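Local coordinates for protein precorrin-6A reductase (Rhodobacter capsulatus, PDB 4X7G) that reduces precorrin-6A with NADPH in cobalamin biosynthesis, binding the cofactor and a reduced precorrin product between two Rossmann-fold domains, at residues A[100-105]-A[202-207]; A[151-156]-A[179-184]. All blocks are in the same frame, centred on the assembly; numbering follows the deposited sequence.

Contact 1. Residues A[100-105]-A[202-207]; sequences APWTAQ and GAEAKL. With 3Y8 (3-[(1R,2S,3S,7S,11S,16S,17R,18R,19R)-2,7,12,18-tetrakis(2-hydroxy-2-oxoethyl)-3,13-bis(3-hydroxy-3-oxopropyl)-1,2,5,7,11,17-hexamethyl-17-(3-oxidanyl-3-oxidanylidene-prop-1-enyl)-3,6,8,10,15,16,18,19,21,24-decahydrocorrin-8-yl]propanoic acid), chain C.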
loop_
_atom_site.group_PDB
_atom_site.type_symbol
_atom_site.label_atom_id
_atom_site.label_comp_id
_atom_site.label_asym_id
_atom_site.label_seq_id
_atom_site.Cartn_x
_atom_site.Cartn_y
_atom_site.Cartn_z
ATOM N N ALA A 100 8.373 -2.281 -8.837
ATOM C CA ALA A 100 8.844 -1.032 -9.396
ATOM C C ALA A 100 7.692 -0.021 -9.402
ATOM O O ALA A 100 6.509 -0.400 -9.518
ATOM C CB ALA A 100 9.272 -1.262 -10.800
ATOM N N PRO A 101 7.998 1.246 -9.303
ATOM C CA PRO A 101 6.943 2.245 -9.512
ATOM C C PRO A 101 6.277 2.012 -10.849
ATOM O O PRO A 101 6.922 1.624 -11.822
ATOM C CB PRO A 101 7.743 3.552 -9.470
ATOM C CG PRO A 101 9.019 3.279 -8.695
ATOM C CD PRO A 101 9.360 1.838 -9.108
ATOM N N TRP A 102 5.011 2.399 -10.924
ATOM C CA TRP A 102 4.352 2.422 -12.204
ATOM C C TRP A 102 5.000 3.477 -13.122
ATOM O O TRP A 102 5.421 4.500 -12.625
ATOM C CB TRP A 102 2.866 2.759 -12.058
ATOM C CG TRP A 102 2.032 1.787 -11.329
ATOM C CD1 TRP A 102 1.912 0.400 -11.572
ATOM C CD2 TRP A 102 1.105 2.065 -10.259
ATOM N NE1 TRP A 102 1.060 -0.121 -10.708
ATOM C CE2 TRP A 102 0.485 0.845 -9.913
ATOM C CE3 TRP A 102 0.716 3.224 -9.543
ATOM C CZ2 TRP A 102 -0.454 0.778 -8.911
ATOM C CZ3 TRP A 102 -0.240 3.125 -8.637
ATOM C CH2 TRP A 102 -0.823 1.912 -8.304
ATOM N N THR A 103 5.066 3.189 -14.417
ATOM C CA THR A 103 5.650 4.097 -15.396
ATOM C C THR A 103 4.646 4.287 -16.527
ATOM O O THR A 103 3.853 3.435 -16.856
ATOM C CB THR A 103 7.043 3.604 -15.913
ATOM O OG1 THR A 103 6.877 2.311 -16.404
ATOM C CG2 THR A 103 8.038 3.625 -14.812
ATOM N N ALA A 104 4.753 5.446 -17.092
ATOM C CA ALA A 104 3.789 5.876 -18.086
ATOM C C ALA A 104 3.915 5.143 -19.385
ATOM O O ALA A 104 5.024 4.846 -19.788
ATOM C CB ALA A 104 3.920 7.374 -18.336
ATOM N N GLN A 105 2.792 4.824 -19.993
ATOM C CA GLN A 105 2.799 4.288 -21.345
ATOM C C GLN A 105 1.905 5.092 -22.203
ATOM O O GLN A 105 1.301 6.077 -21.827
ATOM C CB GLN A 105 2.435 2.832 -21.390
ATOM C CG GLN A 105 1.177 2.477 -20.728
ATOM C CD GLN A 105 1.161 0.987 -20.484
ATOM O OE1 GLN A 105 1.889 0.481 -19.609
ATOM N NE2 GLN A 105 0.432 0.260 -21.322
ATOM N N GLY A 202 -2.913 -4.317 -6.943
ATOM C CA GLY A 202 -4.227 -4.174 -6.417
ATOM C C GLY A 202 -4.908 -2.870 -6.709
ATOM O O GLY A 202 -6.162 -2.827 -6.724
ATOM N N ALA A 203 -4.160 -1.797 -7.061
ATOM C CA ALA A 203 -4.794 -0.489 -7.323
ATOM C C ALA A 203 -4.239 0.133 -8.567
ATOM O O ALA A 203 -4.384 1.336 -8.783
ATOM C CB ALA A 203 -4.710 0.379 -6.125
ATOM N N GLU A 204 -3.711 -0.684 -9.503
ATOM C CA GLU A 204 -3.346 -0.162 -10.831
ATOM C C GLU A 204 -4.542 0.152 -11.652
ATOM O O GLU A 204 -4.482 0.993 -12.598
ATOM C CB GLU A 204 -2.457 -1.186 -11.536
ATOM C CG GLU A 204 -1.822 -0.847 -12.811
ATOM C CD GLU A 204 -0.910 -2.071 -13.167
ATOM O OE1 GLU A 204 -1.363 -2.866 -13.972
ATOM O OE2 GLU A 204 0.096 -2.341 -12.491
ATOM N N ALA A 205 -5.674 -0.458 -11.322
ATOM C CA ALA A 205 -6.885 -0.299 -12.146
ATOM C C ALA A 205 -7.256 1.140 -12.457
ATOM O O ALA A 205 -7.653 1.454 -13.545
ATOM C CB ALA A 205 -8.058 -0.998 -11.500
ATOM N N LYS A 206 -7.107 2.037 -11.436
ATOM C CA LYS A 206 -7.535 3.390 -11.634
ATOM C C LYS A 206 -6.740 4.084 -12.749
ATOM O O LYS A 206 -7.257 4.950 -13.401
ATOM C CB LYS A 206 -7.475 4.247 -10.340
ATOM C CG LYS A 206 -6.108 4.297 -9.761
ATOM C CD LYS A 206 -6.023 5.140 -8.511
ATOM C CE LYS A 206 -4.776 4.965 -7.736
ATOM N NZ LYS A 206 -4.689 3.627 -7.079
ATOM N N LEU A 207 -5.501 3.688 -12.903
ATOM C CA LEU A 207 -4.646 4.306 -13.952
ATOM C C LEU A 207 -5.091 3.871 -15.341
ATOM O O LEU A 207 -5.131 4.646 -16.281
ATOM C CB LEU A 207 -3.191 3.928 -13.789
ATOM C CG LEU A 207 -2.600 4.250 -12.460
ATOM C CD1 LEU A 207 -1.177 3.669 -12.375
ATOM C CD2 LEU A 207 -2.612 5.750 -12.188
HETATM C C48 3Y8 C . -5.468 -2.393 6.445
HETATM C C47 3Y8 C . -6.721 -4.691 4.599
HETATM C C43 3Y8 C . -5.555 -7.693 -0.686
HETATM C C42 3Y8 C . -6.059 -6.190 -0.630
HETATM C C41 3Y8 C . -4.774 -5.393 -0.509
HETATM C C38 3Y8 C . -2.540 -2.550 -2.017
HETATM C C37 3Y8 C . -3.765 -3.078 -2.655
HETATM C C36 3Y8 C . -6.239 -3.491 -2.698
HETATM C C35 3Y8 C . -5.353 -0.534 -3.229
HETATM C C32 3Y8 C . -7.641 3.443 -4.801
HETATM C C31 3Y8 C . -6.356 3.372 -3.872
HETATM C C2 3Y8 C . -4.826 3.052 -0.780
HETATM C C1 3Y8 C . -5.328 2.244 0.468
HETATM C C4 3Y8 C . -5.283 0.759 -1.298
HETATM C C5 3Y8 C . -5.317 -0.454 -1.873
HETATM C C7 3Y8 C . -5.076 -3.015 -1.770
HETATM C C8 3Y8 C . -5.044 -3.893 -0.564
HETATM C C6 3Y8 C . -5.294 -1.732 -1.204
HETATM C C3 3Y8 C . -5.267 2.145 -1.943
HETATM C C11 3Y8 C . -6.450 -2.810 2.800
HETATM C C12 3Y8 C . -6.348 -3.264 4.170
HETATM C C13 3Y8 C . -5.887 -2.315 4.973
HETATM C C14 3Y8 C . -5.716 -1.116 4.174
HETATM C C15 3Y8 C . -5.266 0.090 4.669
HETATM C C16 3Y8 C . -5.108 1.233 3.763
HETATM C C17 3Y8 C . -4.935 2.657 4.216
HETATM C C18 3Y8 C . -4.886 3.410 2.849
HETATM C C19 3Y8 C . -4.508 2.313 1.761
HETATM C C20 3Y8 C . -6.814 2.509 0.738
HETATM C C21 3Y8 C . -8.278 -4.823 4.884
HETATM C C24 3Y8 C . -7.854 -2.991 2.214
HETATM C C25 3Y8 C . -5.444 4.457 -0.893
HETATM C C26 3Y8 C . -3.292 3.090 -0.814
HETATM O O59 3Y8 C . -9.882 3.569 4.127
HETATM C C57 3Y8 C . -8.881 3.166 4.862
HETATM O O58 3Y8 C . -8.856 3.042 6.114
HETATM C C56 3Y8 C . -7.588 2.998 4.110
HETATM C C55 3Y8 C . -6.282 3.104 4.960
HETATM C C54 3Y8 C . -3.699 2.857 5.062
HETATM C C60 3Y8 C . -3.900 4.569 2.717
HETATM C C61 3Y8 C . -4.189 5.778 3.480
HETATM O O62 3Y8 C . -3.213 6.616 3.572
HETATM O O63 3Y8 C . -5.328 6.001 3.974
HETATM N N24 3Y8 C . -4.785 1.053 2.471
HETATM N N23 3Y8 C . -6.075 -1.425 2.897
HETATM C C49 3Y8 C . -3.954 -2.623 6.534
HETATM C C50 3Y8 C . -3.383 -2.807 7.902
HETATM O O51 3Y8 C . -4.108 -2.685 8.916
HETATM O O52 3Y8 C . -2.158 -3.196 7.906
HETATM O O23 3Y8 C . -8.825 -5.825 4.380
HETATM O O22 3Y8 C . -8.803 -3.960 5.545
HETATM C C10 3Y8 C . -5.358 -3.544 1.956
HETATM C C9 3Y8 C . -5.329 -3.150 0.519
HETATM N N22 3Y8 C . -5.531 -1.822 0.121
HETATM O O44 3Y8 C . -5.188 -8.076 -1.806
HETATM O O45 3Y8 C . -5.756 -8.334 0.260
HETATM O O39 3Y8 C . -1.474 -3.150 -2.364
HETATM O O40 3Y8 C . -2.593 -1.521 -1.347
HETATM N N21 3Y8 C . -5.310 0.869 -0.013
HETATM C C27 3Y8 C . -2.721 3.726 -2.114
HETATM O O28 3Y8 C . -2.600 4.958 -2.107
HETATM O O29 3Y8 C . -2.425 3.015 -3.070
HETATM C C30 3Y8 C . -6.575 2.395 -2.759
HETATM O O34 3Y8 C . -8.690 3.878 -4.197
HETATM O O33 3Y8 C . -7.314 3.211 -5.965
#
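Trp-102 lays its indole against the turn that leads into helix 205-213. Leu-207 comes up under one ring face. Its CD1 lies 3.8 Å from the centroid of the six-membered ring of Trp-102, offset toward the rim, in a CH-pi contact. Glu-204 runs along the pyrrole side with its chain extended. CG of Glu-204 is anti to the backbone N (chi1 -173°), which carries the carboxylate past the indole nitrogen. The carboxylate plane stands 80° from the ring. The bond from Trp-102 NE1 to Glu-204 OE2 is 3.0 Å long. It is weak, because the angle at its hydrogen is only 122°. The same NE1 makes a second weak bond to Gly-200 O. At the other end of the indole, Trp-102 CH2 lies 3.6 Å from Ala-203 O. The segment 100-105 belongs to the connection between the two parallel Rossmann-type sheets, and 202-207 to the second domain. Ala-203 O also accepts a bond from Lys-206 NZ at 2.9 Å. That ammonium donates to the precorrin carboxylate as well, with Lys-206 NZ 2.9 Å from O33 of 3Y8. With an alanine at Trp-102, CD1 of Leu-207 would probably lose the indole face it packs on, and a gap would open beside the turn that holds Ala-203. On the ligand side of this turn, CB of Ala-203 lies close to C35 of 3Y8.

Contact 2. Residues A[151-156]-A[179-184]; sequences LLRLVD and QGDTEL. With 3Y8 (3-[(1R,2S,3S,7S,11S,16S,17R,18R,19R)-2,7,12,18-tetrakis(2-hydroxy-2-oxoethyl)-3,13-bis(3-hydroxy-3-oxopropyl)-1,2,5,7,11,17-hexamethyl-17-(3-oxidanyl-3-oxidanylidene-prop-1-enyl)-3,6,8,10,15,16,18,19,21,24-decahydrocorrin-8-yl]propanoic acid), chain C.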
loop_
_atom_site.group_PDB
_atom_site.type_symbol
_atom_site.label_atom_id
_atom_site.label_comp_id
_atom_site.label_asym_id
_atom_site.label_seq_id
_atom_site.Cartn_x
_atom_site.Cartn_y
_atom_site.Cartn_z
ATOM N N LEU A 151 -14.349 12.929 -4.984
ATOM C CA LEU A 151 -14.772 11.538 -4.801
ATOM C C LEU A 151 -13.793 10.854 -3.907
ATOM O O LEU A 151 -12.549 10.918 -4.221
ATOM C CB LEU A 151 -14.890 10.849 -6.134
ATOM C CG LEU A 151 -15.209 9.319 -6.109
ATOM C CD1 LEU A 151 -16.621 9.090 -5.553
ATOM C CD2 LEU A 151 -15.072 8.697 -7.443
ATOM N N LEU A 152 -14.197 10.232 -2.875
ATOM C CA LEU A 152 -13.367 9.516 -1.924
ATOM C C LEU A 152 -13.674 8.040 -2.002
ATOM O O LEU A 152 -14.796 7.643 -2.415
ATOM C CB LEU A 152 -13.639 9.978 -0.471
ATOM C CG LEU A 152 -13.727 11.450 -0.280
ATOM C CD1 LEU A 152 -14.062 11.838 1.116
ATOM C CD2 LEU A 152 -12.472 12.143 -0.739
ATOM N N ARG A 153 -12.737 7.191 -1.662
ATOM C CA ARG A 153 -12.952 5.734 -1.608
ATOM C C ARG A 153 -12.314 5.271 -0.276
ATOM O O ARG A 153 -11.110 5.371 -0.130
ATOM C CB ARG A 153 -12.413 5.029 -2.833
ATOM C CG ARG A 153 -12.585 3.528 -2.742
ATOM C CD ARG A 153 -12.690 2.867 -4.112
ATOM N NE ARG A 153 -11.497 3.003 -4.904
ATOM C CZ ARG A 153 -11.357 2.624 -6.164
ATOM N NH1 ARG A 153 -10.250 2.787 -6.791
ATOM N NH2 ARG A 153 -12.422 2.158 -6.801
ATOM N N LEU A 154 -13.139 4.804 0.606
ATOM C CA LEU A 154 -12.798 4.522 1.984
ATOM C C LEU A 154 -13.126 3.080 2.314
ATOM O O LEU A 154 -14.156 2.569 1.906
ATOM C CB LEU A 154 -13.602 5.420 2.960
ATOM C CG LEU A 154 -13.393 6.909 2.707
ATOM C CD1 LEU A 154 -14.351 7.715 3.609
ATOM C CD2 LEU A 154 -11.980 7.391 2.788
ATOM N N VAL A 155 -12.228 2.386 3.041
ATOM C CA VAL A 155 -12.502 1.012 3.460
ATOM C C VAL A 155 -13.726 0.901 4.384
ATOM O O VAL A 155 -14.534 -0.019 4.226
ATOM C CB VAL A 155 -11.261 0.347 4.081
ATOM C CG1 VAL A 155 -11.568 -1.073 4.560
ATOM C CG2 VAL A 155 -10.132 0.296 3.070
ATOM N N ASP A 156 -13.759 1.838 5.316
ATOM C CA ASP A 156 -14.844 1.835 6.376
ATOM C C ASP A 156 -15.655 3.080 6.255
ATOM O O ASP A 156 -15.168 4.135 5.898
ATOM C CB ASP A 156 -14.242 1.780 7.717
ATOM C CG ASP A 156 -13.476 0.451 7.937
ATOM O OD1 ASP A 156 -13.971 -0.587 7.634
ATOM O OD2 ASP A 156 -12.384 0.492 8.441
ATOM N N GLN A 179 -12.677 -2.656 -15.045
ATOM C CA GLN A 179 -14.074 -2.453 -15.297
ATOM C C GLN A 179 -14.745 -1.650 -14.185
ATOM O O GLN A 179 -15.561 -0.804 -14.441
ATOM C CB GLN A 179 -14.806 -3.770 -15.457
ATOM C CG GLN A 179 -14.653 -4.384 -16.807
ATOM C CD GLN A 179 -15.295 -5.769 -16.808
ATOM O OE1 GLN A 179 -15.972 -6.202 -15.847
ATOM N NE2 GLN A 179 -15.370 -6.280 -17.974
ATOM N N GLY A 180 -14.449 -2.022 -12.966
ATOM C CA GLY A 180 -15.064 -1.385 -11.824
ATOM C C GLY A 180 -14.687 0.110 -11.707
ATOM O O GLY A 180 -15.521 0.956 -11.564
ATOM N N ASP A 181 -13.371 0.377 -11.906
ATOM C CA ASP A 181 -12.924 1.776 -11.799
ATOM C C ASP A 181 -13.324 2.596 -12.946
ATOM O O ASP A 181 -13.605 3.795 -12.848
ATOM C CB ASP A 181 -11.412 1.801 -11.536
ATOM C CG ASP A 181 -11.088 1.606 -10.073
ATOM O OD1 ASP A 181 -11.924 1.063 -9.323
ATOM O OD2 ASP A 181 -9.936 1.938 -9.673
ATOM N N THR A 182 -13.464 1.992 -14.160
ATOM C CA THR A 182 -14.009 2.698 -15.294
ATOM C C THR A 182 -15.423 3.137 -14.989
ATOM O O THR A 182 -15.804 4.305 -15.220
ATOM C CB THR A 182 -13.919 1.874 -16.593
ATOM O OG1 THR A 182 -12.574 1.582 -16.859
ATOM C CG2 THR A 182 -14.503 2.621 -17.768
ATOM N N GLU A 183 -16.266 2.262 -14.481
ATOM C CA GLU A 183 -17.634 2.627 -14.201
ATOM C C GLU A 183 -17.712 3.698 -13.146
ATOM O O GLU A 183 -18.536 4.606 -13.251
ATOM C CB GLU A 183 -18.412 1.347 -13.778
ATOM C CG GLU A 183 -19.783 1.619 -13.227
ATOM C CD GLU A 183 -20.766 2.208 -14.177
ATOM O OE1 GLU A 183 -20.546 2.129 -15.344
ATOM O OE2 GLU A 183 -21.771 2.844 -13.776
ATOM N N LEU A 184 -16.893 3.642 -12.115
ATOM C CA LEU A 184 -16.875 4.678 -11.097
ATOM C C LEU A 184 -16.481 6.033 -11.659
ATOM O O LEU A 184 -17.147 7.019 -11.397
ATOM C CB LEU A 184 -15.954 4.229 -10.007
ATOM C CG LEU A 184 -15.846 5.216 -8.828
ATOM C CD1 LEU A 184 -17.230 5.431 -8.230
ATOM C CD2 LEU A 184 -14.830 4.744 -7.839
HETATM C C48 3Y8 C . -5.468 -2.393 6.445
HETATM C C47 3Y8 C . -6.721 -4.691 4.599
HETATM C C43 3Y8 C . -5.555 -7.693 -0.686
HETATM C C42 3Y8 C . -6.059 -6.190 -0.630
HETATM C C41 3Y8 C . -4.774 -5.393 -0.509
HETATM C C38 3Y8 C . -2.540 -2.550 -2.017
HETATM C C37 3Y8 C . -3.765 -3.078 -2.655
HETATM C C36 3Y8 C . -6.239 -3.491 -2.698
HETATM C C35 3Y8 C . -5.353 -0.534 -3.229
HETATM C C32 3Y8 C . -7.641 3.443 -4.801
HETATM C C31 3Y8 C . -6.356 3.372 -3.872
HETATM C C2 3Y8 C . -4.826 3.052 -0.780
HETATM C C1 3Y8 C . -5.328 2.244 0.468
HETATM C C4 3Y8 C . -5.283 0.759 -1.298
HETATM C C5 3Y8 C . -5.317 -0.454 -1.873
HETATM C C7 3Y8 C . -5.076 -3.015 -1.770
HETATM C C8 3Y8 C . -5.044 -3.893 -0.564
HETATM C C6 3Y8 C . -5.294 -1.732 -1.204
HETATM C C3 3Y8 C . -5.267 2.145 -1.943
HETATM C C11 3Y8 C . -6.450 -2.810 2.800
HETATM C C12 3Y8 C . -6.348 -3.264 4.170
HETATM C C13 3Y8 C . -5.887 -2.315 4.973
HETATM C C14 3Y8 C . -5.716 -1.116 4.174
HETATM C C15 3Y8 C . -5.266 0.090 4.669
HETATM C C16 3Y8 C . -5.108 1.233 3.763
HETATM C C17 3Y8 C . -4.935 2.657 4.216
HETATM C C18 3Y8 C . -4.886 3.410 2.849
HETATM C C19 3Y8 C . -4.508 2.313 1.761
HETATM C C20 3Y8 C . -6.814 2.509 0.738
HETATM C C21 3Y8 C . -8.278 -4.823 4.884
HETATM C C24 3Y8 C . -7.854 -2.991 2.214
HETATM C C25 3Y8 C . -5.444 4.457 -0.893
HETATM C C26 3Y8 C . -3.292 3.090 -0.814
HETATM O O59 3Y8 C . -9.882 3.569 4.127
HETATM C C57 3Y8 C . -8.881 3.166 4.862
HETATM O O58 3Y8 C . -8.856 3.042 6.114
HETATM C C56 3Y8 C . -7.588 2.998 4.110
HETATM C C55 3Y8 C . -6.282 3.104 4.960
HETATM C C54 3Y8 C . -3.699 2.857 5.062
HETATM C C60 3Y8 C . -3.900 4.569 2.717
HETATM C C61 3Y8 C . -4.189 5.778 3.480
HETATM O O62 3Y8 C . -3.213 6.616 3.572
HETATM O O63 3Y8 C . -5.328 6.001 3.974
HETATM N N24 3Y8 C . -4.785 1.053 2.471
HETATM N N23 3Y8 C . -6.075 -1.425 2.897
HETATM C C49 3Y8 C . -3.954 -2.623 6.534
HETATM C C50 3Y8 C . -3.383 -2.807 7.902
HETATM O O51 3Y8 C . -4.108 -2.685 8.916
HETATM O O52 3Y8 C . -2.158 -3.196 7.906
HETATM O O23 3Y8 C . -8.825 -5.825 4.380
HETATM O O22 3Y8 C . -8.803 -3.960 5.545
HETATM C C10 3Y8 C . -5.358 -3.544 1.956
HETATM C C9 3Y8 C . -5.329 -3.150 0.519
HETATM N N22 3Y8 C . -5.531 -1.822 0.121
HETATM O O44 3Y8 C . -5.188 -8.076 -1.806
HETATM O O45 3Y8 C . -5.756 -8.334 0.260
HETATM O O39 3Y8 C . -1.474 -3.150 -2.364
HETATM O O40 3Y8 C . -2.593 -1.521 -1.347
HETATM N N21 3Y8 C . -5.310 0.869 -0.013
HETATM C C27 3Y8 C . -2.721 3.726 -2.114
HETATM O O28 3Y8 C . -2.600 4.958 -2.107
HETATM O O29 3Y8 C . -2.425 3.015 -3.070
HETATM C C30 3Y8 C . -6.575 2.395 -2.759
HETATM O O34 3Y8 C . -8.690 3.878 -4.197
HETATM O O33 3Y8 C . -7.314 3.211 -5.965
#
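Arg-153 is held between a precorrin carboxylate and Asp-181. Its NE donates to O34 of 3Y8 at 3.0 Å, and NH1 adds weak bonds to O33 and O34 of the same group. Its NH1 and NH2 grip Asp-181 end-on in a salt bridge. NH1 of Arg-153 reaches OD2 of Asp-181 at 3.0 Å in a nearly straight bond (178°), and its NH2 reaches OD1 at 2.8 Å. Both oxygens lie near the guanidinium plane, but the carboxylate is turned 29° from it, and OD1 is met from above its own plane. The bend at chi3 (64°) turns the guanidinium so that its edge serves both carboxylates. Asp-181 probably helps fix the rotation of the arginine and balance its charge. Just past the end of the strand, Val-155 N donates to O59 of 3Y8 at 2.8 Å. Beside the salt bridge, where CD2 of Leu-184 nears NH2 of Arg-153, Leu-184 meets Leu-151 tip to tip, with CD2 of Leu-151 3.8 Å from its CG. Phe-176 makes a cation-pi contact with Arg-153. Strand 149-154 lies between strands 129-132 and 167-171 of the second sheet, and helix 178-187, roughly antiparallel to it, also packs against helix 205-213 through Asp-181 and Thr-182.

How the contacts relate
Both segments of contact 2 fall between the two segments of contact 1 in sequence: 100-105, 151-156, 179-184, 202-207. Their centres are 16 Å apart. Contact 1 ties the connection between the two six-stranded parallel sheets to the start of helix 205-213. Contact 2 joins strand 149-154 of the second sheet to helix 178-187. The two helices bring the contacts together, where Ala-205 and Lys-206 pack against Asp-181. Both contacts also touch the same precorrin: Lys-206 and Arg-153 converge on one carboxylate of 3Y8. The second domain thus offers that acidic side chain two basic groups from separate elements, consistent with tight holding of the product.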